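PDB 4G9M: agglutinin from Rhizoctonia solani, which is a fungal lectin of the ricin-type beta-trefoil family that assembles as a dimer and probably works by binding carbohydrates. Local coordinates for residues T9-L23 with I34-R48. Residues are numbered along the deposited sequence; the frame is centred on the assembly and turned at random.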
ATOM      1  N   THR B   9       4.765  -5.345  15.173  1.00 19.24           N
ATOM      2  CA  THR B   9       5.072  -4.079  15.818  1.00 20.19           C
ATOM      3  C   THR B   9       6.110  -3.334  14.998  1.00 20.33           C
ATOM      4  O   THR B   9       7.107  -3.931  14.585  1.00 18.72           O
ATOM      5  CB  THR B   9       5.614  -4.311  17.226  1.00 23.12           C
ATOM      6  OG1 THR B   9       4.633  -5.014  17.998  1.00 22.00           O
ATOM      7  CG2 THR B   9       5.969  -2.989  17.905  1.00 24.92           C
ATOM      8  N   TYR B  10       5.886  -2.032  14.791  1.00 16.04           N
ATOM      9  CA  TYR B  10       6.779  -1.219  13.971  1.00 15.97           C
ATOM     10  C   TYR B  10       7.265   0.057  14.652  1.00 16.78           C
ATOM     11  O   TYR B  10       6.557   0.642  15.478  1.00 20.34           O
ATOM     12  CB  TYR B  10       6.082  -0.838  12.667  1.00 15.84           C
ATOM     13  CG  TYR B  10       5.863  -1.985  11.703  1.00 16.78           C
ATOM     14  CD1 TYR B  10       4.770  -2.837  11.831  1.00 17.42           C
ATOM     15  CD2 TYR B  10       6.747  -2.209  10.662  1.00 24.07           C
ATOM     16  CE1 TYR B  10       4.576  -3.891  10.937  1.00 17.00           C
ATOM     17  CE2 TYR B  10       6.567  -3.251   9.773  1.00 21.07           C
ATOM     18  CZ  TYR B  10       5.483  -4.081   9.912  1.00 19.72           C
ATOM     19  OH  TYR B  10       5.331  -5.088   9.000  1.00 19.33           O
ATOM     20  N   THR B  11       8.479   0.477  14.299  1.00 20.03           N
ATOM     21  CA  THR B  11       8.881   1.877  14.436  1.00 21.19           C
ATOM     22  C   THR B  11       8.554   2.534  13.101  1.00 18.47           C
ATOM     23  O   THR B  11       8.855   1.979  12.039  1.00 18.23           O
ATOM     24  CB  THR B  11      10.387   2.020  14.738  1.00 22.88           C
ATOM     25  OG1 THR B  11      10.675   1.485  16.037  1.00 27.74           O
ATOM     26  CG2 THR B  11      10.816   3.487  14.704  1.00 22.14           C
ATOM     27  N   LEU B  12       7.895   3.692  13.140  1.00 15.63           N
ATOM     28  CA  LEU B  12       7.501   4.370  11.908  1.00 15.63           C
ATOM     29  C   LEU B  12       8.306   5.656  11.752  1.00 17.56           C
ATOM     30  O   LEU B  12       8.068   6.647  12.448  1.00 18.48           O
ATOM     31  CB  LEU B  12       5.997   4.653  11.932  1.00 20.12           C
ATOM     32  CG  LEU B  12       5.129   3.407  12.148  1.00 21.28           C
ATOM     33  CD1 LEU B  12       3.645   3.747  12.149  1.00 22.98           C
ATOM     34  CD2 LEU B  12       5.425   2.337  11.100  1.00 21.62           C
ATOM     35  N   LYS B  13       9.280   5.621  10.851  1.00 17.58           N
ATOM     36  CA  LYS B  13      10.247   6.698  10.706  1.00 15.67           C
ATOM     37  C   LYS B  13       9.895   7.613   9.542  1.00 21.30           C
ATOM     38  O   LYS B  13       9.790   7.167   8.397  1.00 20.09           O
ATOM     39  CB  LYS B  13      11.664   6.125  10.517  1.00 17.09           C
ATOM     40  CG  LYS B  13      12.728   7.205  10.350  1.00 20.05           C
ATOM     41  CD  LYS B  13      14.111   6.587  10.199  1.00 28.47           C
ATOM     42  CE  LYS B  13      14.197   5.702   8.964  1.00 48.05           C
ATOM     43  NZ  LYS B  13      14.185   6.500   7.705  1.00 51.84           N
ATOM     44  N   ASN B  14       9.730   8.898   9.822  1.00 16.03           N
ATOM     45  CA  ASN B  14       9.356   9.819   8.748  1.00 15.20           C
ATOM     46  C   ASN B  14      10.469   9.907   7.701  1.00 17.37           C
ATOM     47  O   ASN B  14      11.634  10.095   8.031  1.00 19.04           O
ATOM     48  CB  ASN B  14       9.023  11.200   9.306  1.00 14.60           C
ATOM     49  CG  ASN B  14       8.379  12.086   8.285  1.00 17.13           C
ATOM     50  OD1 ASN B  14       9.056  12.845   7.595  1.00 21.15           O
ATOM     51  ND2 ASN B  14       7.056  11.992   8.171  1.00 18.02           N
ATOM     52  N   VAL B  15      10.095   9.768   6.431  1.00 15.64           N
ATOM     53  CA  VAL B  15      11.067   9.776   5.343  1.00 19.10           C
ATOM     54  C   VAL B  15      11.832  11.112   5.256  1.00 18.30           C
ATOM     55  O   VAL B  15      13.038  11.134   5.020  1.00 23.05           O
ATOM     56  CB  VAL B  15      10.401   9.396   3.986  1.00 17.73           C
ATOM     57  CG1 VAL B  15      11.319   9.718   2.800  1.00 22.65           C
ATOM     58  CG2 VAL B  15       9.995   7.915   3.974  1.00 15.54           C
ATOM     59  N   SER B  16      11.135  12.221   5.470  1.00 17.90           N
ATOM     60  CA  SER B  16      11.775  13.529   5.383  1.00 18.94           C
ATOM     61  C   SER B  16      12.734  13.815   6.542  1.00 17.08           C
ATOM     62  O   SER B  16      13.869  14.243   6.318  1.00 23.16           O
ATOM     63  CB  SER B  16      10.726  14.643   5.320  1.00 19.20           C
ATOM     64  OG  SER B  16      11.331  15.938   5.249  1.00 22.76           O
ATOM     65  N   THR B  17      12.278  13.586   7.770  1.00 18.56           N
ATOM     66  CA  THR B  17      12.979  14.096   8.951  1.00 17.77           C
ATOM     67  C   THR B  17      13.881  13.084   9.627  1.00 20.17           C
ATOM     68  O   THR B  17      14.850  13.463  10.289  1.00 21.78           O
ATOM     69  CB  THR B  17      11.997  14.579  10.021  1.00 19.23           C
ATOM     70  OG1 THR B  17      11.207  13.471  10.481  1.00 20.67           O
ATOM     71  CG2 THR B  17      11.081  15.673   9.474  1.00 20.61           C
ATOM     72  N   GLY B  18      13.533  11.809   9.513  1.00 20.52           N
ATOM     73  CA  GLY B  18      14.239  10.770  10.247  1.00 22.61           C
ATOM     74  C   GLY B  18      13.748  10.630  11.682  1.00 21.82           C
ATOM     75  O   GLY B  18      14.243   9.792  12.443  1.00 24.19           O
ATOM     76  N   THR B  19      12.777  11.459  12.061  1.00 22.73           N
ATOM     77  CA  THR B  19      12.138  11.337  13.364  1.00 16.77           C
ATOM     78  C   THR B  19      10.985  10.347  13.271  1.00 18.56           C
ATOM     79  O   THR B  19      10.553   9.984  12.164  1.00 21.53           O
ATOM     80  CB  THR B  19      11.690  12.707  13.939  1.00 21.15           C
ATOM     81  OG1 THR B  19      10.702  13.303  13.089  1.00 20.51           O
ATOM     82  CG2 THR B  19      12.879  13.639  14.036  1.00 20.23           C
ATOM     83  N   VAL B  20      10.525   9.864  14.416  1.00 16.46           N
ATOM     84  CA  VAL B  20       9.562   8.762  14.416  1.00 17.96           C
ATOM     85  C   VAL B  20       8.205   9.136  15.020  1.00 16.39           C
ATOM     86  O   VAL B  20       8.095  10.084  15.803  1.00 19.21           O
ATOM     87  CB  VAL B  20      10.128   7.502  15.124  1.00 19.40           C
ATOM     88  CG1 VAL B  20      11.473   7.116  14.508  1.00 21.56           C
ATOM     89  CG2 VAL B  20      10.257   7.730  16.632  1.00 18.33           C
ATOM     90  N   LEU B  21       7.185   8.364  14.660  1.00 17.16           N
ATOM     91  CA  LEU B  21       5.830   8.556  15.185  1.00 13.14           C
ATOM     92  C   LEU B  21       5.803   8.227  16.687  1.00 22.36           C
ATOM     93  O   LEU B  21       6.237   7.144  17.120  1.00 20.02           O
ATOM     94  CB  LEU B  21       4.852   7.665  14.414  1.00 16.99           C
ATOM     95  CG  LEU B  21       3.378   8.041  14.524  1.00 20.57           C
ATOM     96  CD1 LEU B  21       3.090   9.356  13.795  1.00 19.35           C
ATOM     97  CD2 LEU B  21       2.550   6.876  13.951  1.00 21.67           C
ATOM     98  N   ASP B  22       5.302   9.182  17.467  1.00 17.40           N
ATOM     99  CA  ASP B  22       5.471   9.204  18.920  1.00 18.83           C
ATOM    100  C   ASP B  22       4.162   9.620  19.578  1.00 20.14           C
ATOM    101  O   ASP B  22       3.591  10.641  19.229  1.00 17.77           O
ATOM    102  CB  ASP B  22       6.590  10.208  19.255  1.00 21.77           C
ATOM    103  CG  ASP B  22       6.882  10.328  20.751  1.00 23.61           C
ATOM    104  OD1 ASP B  22       6.034  10.860  21.498  1.00 23.66           O
ATOM    105  OD2 ASP B  22       7.996   9.948  21.177  1.00 21.31           O
ATOM    106  N   LEU B  23       3.671   8.820  20.518  1.00 21.67           N
ATOM    107  CA  LEU B  23       2.508   9.204  21.297  1.00 18.11           C
ATOM    108  C   LEU B  23       2.960   9.942  22.549  1.00 19.55           C
ATOM    109  O   LEU B  23       3.735   9.413  23.335  1.00 20.35           O
ATOM    110  CB  LEU B  23       1.676   7.967  21.669  1.00 16.36           C
ATOM    111  CG  LEU B  23       0.419   8.229  22.502  1.00 17.21           C
ATOM    112  CD1 LEU B  23      -0.593   9.072  21.740  1.00 15.08           C
ATOM    113  CD2 LEU B  23      -0.209   6.915  22.907  1.00 21.59           C
ATOM    114  N   ILE B  34      -0.267  12.856  18.941  1.00 18.90           N
ATOM    115  CA  ILE B  34       0.738  12.055  18.250  1.00 20.40           C
ATOM    116  C   ILE B  34       1.626  13.033  17.458  1.00 16.06           C
ATOM    117  O   ILE B  34       1.141  14.025  16.918  1.00 19.65           O
ATOM    118  CB  ILE B  34       0.074  10.975  17.358  1.00 21.33           C
ATOM    119  CG1 ILE B  34      -0.657   9.964  18.249  1.00 21.63           C
ATOM    120  CG2 ILE B  34       1.111  10.260  16.517  1.00 22.49           C
ATOM    121  CD1 ILE B  34      -1.391   8.864  17.493  1.00 19.08           C
ATOM    122  N   GLN B  35       2.928  12.769  17.423  1.00 17.53           N
ATOM    123  CA  GLN B  35       3.887  13.793  17.015  1.00 16.99           C
ATOM    124  C   GLN B  35       5.147  13.142  16.476  1.00 19.44           C
ATOM    125  O   GLN B  35       5.304  11.920  16.542  1.00 21.66           O
ATOM    126  CB  GLN B  35       4.247  14.659  18.234  1.00 17.26           C
ATOM    127  CG  GLN B  35       5.084  13.915  19.264  1.00 20.32           C
ATOM    128  CD  GLN B  35       5.081  14.582  20.617  1.00 28.58           C
ATOM    129  OE1 GLN B  35       4.674  15.742  20.754  1.00 28.32           O
ATOM    130  NE2 GLN B  35       5.534  13.854  21.632  1.00 25.80           N
ATOM    131  N   GLY B  36       6.060  13.954  15.946  1.00 19.41           N
ATOM    132  CA  GLY B  36       7.363  13.443  15.555  1.00 17.61           C
ATOM    133  C   GLY B  36       8.349  13.611  16.694  1.00 20.66           C
ATOM    134  O   GLY B  36       8.291  14.607  17.415  1.00 20.45           O
ATOM    135  N   TYR B  37       9.236  12.637  16.885  1.00 20.45           N
ATOM    136  CA  TYR B  37      10.210  12.716  17.971  1.00 15.11           C
ATOM    137  C   TYR B  37      11.451  11.876  17.636  1.00 22.81           C
ATOM    138  O   TYR B  37      11.358  10.887  16.911  1.00 21.08           O
ATOM    139  CB  TYR B  37       9.561  12.230  19.276  1.00 16.89           C
ATOM    140  CG  TYR B  37      10.178  12.775  20.565  1.00 20.89           C
ATOM    141  CD1 TYR B  37      11.363  12.260  21.062  1.00 19.91           C
ATOM    142  CD2 TYR B  37       9.557  13.793  21.280  1.00 23.30           C
ATOM    143  CE1 TYR B  37      11.926  12.740  22.235  1.00 23.19           C
ATOM    144  CE2 TYR B  37      10.116  14.288  22.459  1.00 24.35           C
ATOM    145  CZ  TYR B  37      11.300  13.753  22.927  1.00 24.48           C
ATOM    146  OH  TYR B  37      11.876  14.215  24.097  1.00 24.73           O
ATOM    147  N   LYS B  38      12.616  12.279  18.133  1.00 18.39           N
ATOM    148  CA  LYS B  38      13.830  11.495  17.914  1.00 22.38           C
ATOM    149  C   LYS B  38      13.646  10.090  18.472  1.00 24.91           C
ATOM    150  O   LYS B  38      13.111   9.918  19.567  1.00 20.94           O
ATOM    151  CB  LYS B  38      15.035  12.165  18.571  1.00 21.50           C
ATOM    152  CG  LYS B  38      16.341  11.411  18.391  1.00 30.26           C
ATOM    153  CD  LYS B  38      17.496  12.159  19.042  1.00 39.40           C
ATOM    154  CE  LYS B  38      18.774  11.323  19.043  1.00 47.70           C
ATOM    155  NZ  LYS B  38      19.981  12.128  19.406  1.00 51.55           N
ATOM    156  N   SER B  39      14.078   9.094  17.703  1.00 18.68           N
ATOM    157  CA  SER B  39      13.945   7.710  18.111  1.00 22.98           C
ATOM    158  C   SER B  39      14.713   7.451  19.413  1.00 22.06           C
ATOM    159  O   SER B  39      15.897   7.771  19.514  1.00 24.37           O
ATOM    160  CB  SER B  39      14.449   6.786  16.998  1.00 24.43           C
ATOM    161  OG  SER B  39      14.294   5.420  17.358  1.00 25.24           O
ATOM    162  N   HIS B  40      14.034   6.891  20.411  1.00 21.43           N
ATOM    163  CA  HIS B  40      14.706   6.505  21.656  1.00 22.37           C
ATOM    164  C   HIS B  40      14.337   5.097  22.135  1.00 30.75           C
ATOM    165  O   HIS B  40      14.759   4.666  23.214  1.00 29.60           O
ATOM    166  CB  HIS B  40      14.486   7.542  22.774  1.00 26.85           C
ATOM    167  CG  HIS B  40      13.046   7.853  23.053  1.00 27.41           C
ATOM    168  ND1 HIS B  40      12.094   6.878  23.266  1.00 31.24           N
ATOM    169  CD2 HIS B  40      12.399   9.039  23.155  1.00 29.34           C
ATOM    170  CE1 HIS B  40      10.922   7.451  23.480  1.00 26.02           C
ATOM    171  NE2 HIS B  40      11.081   8.762  23.418  1.00 26.43           N
ATOM    172  N   GLY B  41      13.552   4.386  21.333  1.00 27.51           N
ATOM    173  CA  GLY B  41      13.224   3.001  21.629  1.00 26.63           C
ATOM    174  C   GLY B  41      12.143   2.773  22.672  1.00 28.27           C
ATOM    175  O   GLY B  41      11.890   1.636  23.069  1.00 28.27           O
ATOM    176  N   GLY B  42      11.501   3.841  23.126  1.00 28.71           N
ATOM    177  CA  GLY B  42      10.427   3.707  24.092  1.00 23.52           C
ATOM    178  C   GLY B  42       9.220   3.024  23.482  1.00 19.10           C
ATOM    179  O   GLY B  42       9.014   3.091  22.268  1.00 23.09           O
ATOM    180  N   ASP B  43       8.420   2.367  24.320  1.00 28.24           N
ATOM    181  CA  ASP B  43       7.203   1.704  23.851  1.00 21.67           C
ATOM    182  C   ASP B  43       6.194   2.694  23.269  1.00 22.20           C
ATOM    183  O   ASP B  43       5.340   2.309  22.468  1.00 19.92           O
ATOM    184  CB  ASP B  43       6.530   0.905  24.974  1.00 19.38           C
ATOM    185  CG  ASP B  43       7.178  -0.464  25.211  1.00 33.69           C
ATOM    186  OD1 ASP B  43       8.011  -0.910  24.386  1.00 30.09           O
ATOM    187  OD2 ASP B  43       6.831  -1.113  26.223  1.00 33.34           O
ATOM    188  N   ASN B  44       6.294   3.964  23.656  1.00 23.16           N
ATOM    189  CA  ASN B  44       5.387   4.982  23.120  1.00 19.88           C
ATOM    190  C   ASN B  44       5.707   5.324  21.666  1.00 20.74           C
ATOM    191  O   ASN B  44       4.983   6.085  21.029  1.00 18.97           O
ATOM    192  CB  ASN B  44       5.400   6.260  23.970  1.00 23.12           C
ATOM    193  CG  ASN B  44       6.634   7.100  23.740  1.00 27.47           C
ATOM    194  OD1 ASN B  44       7.756   6.631  23.909  1.00 22.89           O
ATOM    195  ND2 ASN B  44       6.433   8.350  23.334  1.00 26.12           N
ATOM    196  N   GLN B  45       6.796   4.746  21.151  1.00 18.71           N
ATOM    197  CA  GLN B  45       7.219   4.950  19.776  1.00 18.57           C
ATOM    198  C   GLN B  45       7.102   3.655  18.976  1.00 17.02           C
ATOM    199  O   GLN B  45       7.640   3.552  17.875  1.00 20.72           O
ATOM    200  CB  GLN B  45       8.652   5.471  19.727  1.00 22.23           C
ATOM    201  CG  GLN B  45       8.801   6.916  20.198  1.00 21.28           C
ATOM    202  CD  GLN B  45      10.238   7.403  20.115  1.00 23.17           C
ATOM    203  OE1 GLN B  45      11.166   6.611  19.921  1.00 23.10           O
ATOM    204  NE2 GLN B  45      10.431   8.708  20.273  1.00 21.17           N
ATOM    205  N   LYS B  46       6.369   2.689  19.524  1.00 19.25           N
ATOM    206  CA  LYS B  46       6.135   1.420  18.841  1.00 19.55           C
ATOM    207  C   LYS B  46       4.657   1.272  18.547  1.00 21.98           C
ATOM    208  O   LYS B  46       3.820   1.596  19.395  1.00 21.12           O
ATOM    209  CB  LYS B  46       6.556   0.247  19.717  1.00 22.00           C
ATOM    210  CG  LYS B  46       7.989  -0.187  19.558  1.00 32.97           C
ATOM    211  CD  LYS B  46       8.936   0.740  20.243  1.00 39.38           C
ATOM    212  CE  LYS B  46      10.032  -0.064  20.926  1.00 46.55           C
ATOM    213  NZ  LYS B  46      11.376   0.530  20.701  1.00 50.09           N
ATOM    214  N   TRP B  47       4.342   0.725  17.373  1.00 18.52           N
ATOM    215  CA  TRP B  47       2.963   0.675  16.894  1.00 18.70           C
ATOM    216  C   TRP B  47       2.589  -0.691  16.317  1.00 24.97           C
ATOM    217  O   TRP B  47       3.320  -1.257  15.487  1.00 18.93           O
ATOM    218  CB  TRP B  47       2.750   1.746  15.823  1.00 21.11           C
ATOM    219  CG  TRP B  47       3.104   3.113  16.293  1.00 19.18           C
ATOM    220  CD1 TRP B  47       4.333   3.716  16.233  1.00 20.03           C
ATOM    221  CD2 TRP B  47       2.227   4.045  16.912  1.00 19.20           C
ATOM    222  NE1 TRP B  47       4.266   4.975  16.772  1.00 18.95           N
ATOM    223  CE2 TRP B  47       2.982   5.205  17.194  1.00 15.43           C
ATOM    224  CE3 TRP B  47       0.868   4.020  17.251  1.00 16.41           C
ATOM    225  CZ2 TRP B  47       2.424   6.321  17.799  1.00 15.72           C
ATOM    226  CZ3 TRP B  47       0.319   5.136  17.856  1.00 20.04           C
ATOM    227  CH2 TRP B  47       1.094   6.272  18.112  1.00 14.57           C
ATOM    228  N   ARG B  48       1.451  -1.218  16.757  1.00 17.64           N
ATOM    229  CA  ARG B  48       0.987  -2.510  16.268  1.00 18.32           C
ATOM    230  C   ARG B  48       0.131  -2.355  15.017  1.00 17.34           C
ATOM    231  O   ARG B  48      -0.892  -1.666  15.022  1.00 21.17           O
ATOM    232  CB  ARG B  48       0.211  -3.252  17.356  1.00 21.11           C
ATOM    233  CG  ARG B  48       0.994  -3.430  18.644  1.00 19.90           C
ATOM    234  CD  ARG B  48       0.500  -4.629  19.409  1.00 29.50           C
ATOM    235  NE  ARG B  48       1.388  -4.925  20.528  1.00 35.58           N
ATOM    236  CZ  ARG B  48       1.212  -4.430  21.742  1.00 37.65           C
ATOM    237  NH1 ARG B  48       0.185  -3.622  21.976  1.00 44.40           N
ATOM    238  NH2 ARG B  48       2.054  -4.738  22.713  1.00 29.26           N
TER
HETATM  239  O   HOH W   1       7.434   5.072  15.659  1.00 19.05           O
HETATM  240  O   HOH W   2      15.143   9.670  15.009  1.00 23.03           O
HETATM  241  O   HOH W   3       9.166  10.714  23.449  1.00 31.07           O
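Asp-22 reaches across to segment 34-48, where its carboxylate takes N-H groups of Gln-35 and Gln-45 and packs beside Tyr-37 CB. With CG anti to the backbone N (chi1 -180°), the acid lies alongside Tyr-37 and Gln-35. Gln-45 NE2 sits on the anti lone pair of Asp-22 OD2 at 2.9 Å, while Gln-35 NE2 meets Asp-22 OD1 from above the carboxylate plane at 3.0 Å. Water 3, over the Tyr-37 ring, donates to Asp-22 OD2 and bridges it to His-40 NE2. Aspartate suits this place because its chain is short enough to stay beside the strand while its two oxygens share three donors, which would tend to favour the charged form. Asp-22 with Tyr-37 and Asn-44 is consistent with the sugar-binding pocket of ricin-type repeats.

On strand 47-51, Trp-47 packs against Leu-21 and Leu-23. Trp-47 NE1 bonds Leu-21 O at 3.0 Å in the indole plane, yet from above the carbonyl plane. The methyls of Leu-21 part: CD2 makes a CH-pi contact over the Trp-47 five-membered ring, and CD1 presses tightly on Ile-34 CG2 at 3.5 Å. Asn-44 ND2 bonds Leu-23 O at 2.9 Å, and Leu-23 N returns to Asn-44 O. Water 1 ties Leu-12 N to Leu-21 O and Gln-45 O.

Gln-45 and Trp-47 are the ends of a QxW motif. The glutamine's amide is positioned by NE2 bonding Lys-38 O and OE1 receiving His-40 N.

Antiparallel pairing joins 20-23 to 34-37 and Tyr-10 to Trp-47. Beyond, strand 137-141 flanks strand 8-14, and strand 58-62 borders Trp-47 through Asn-62.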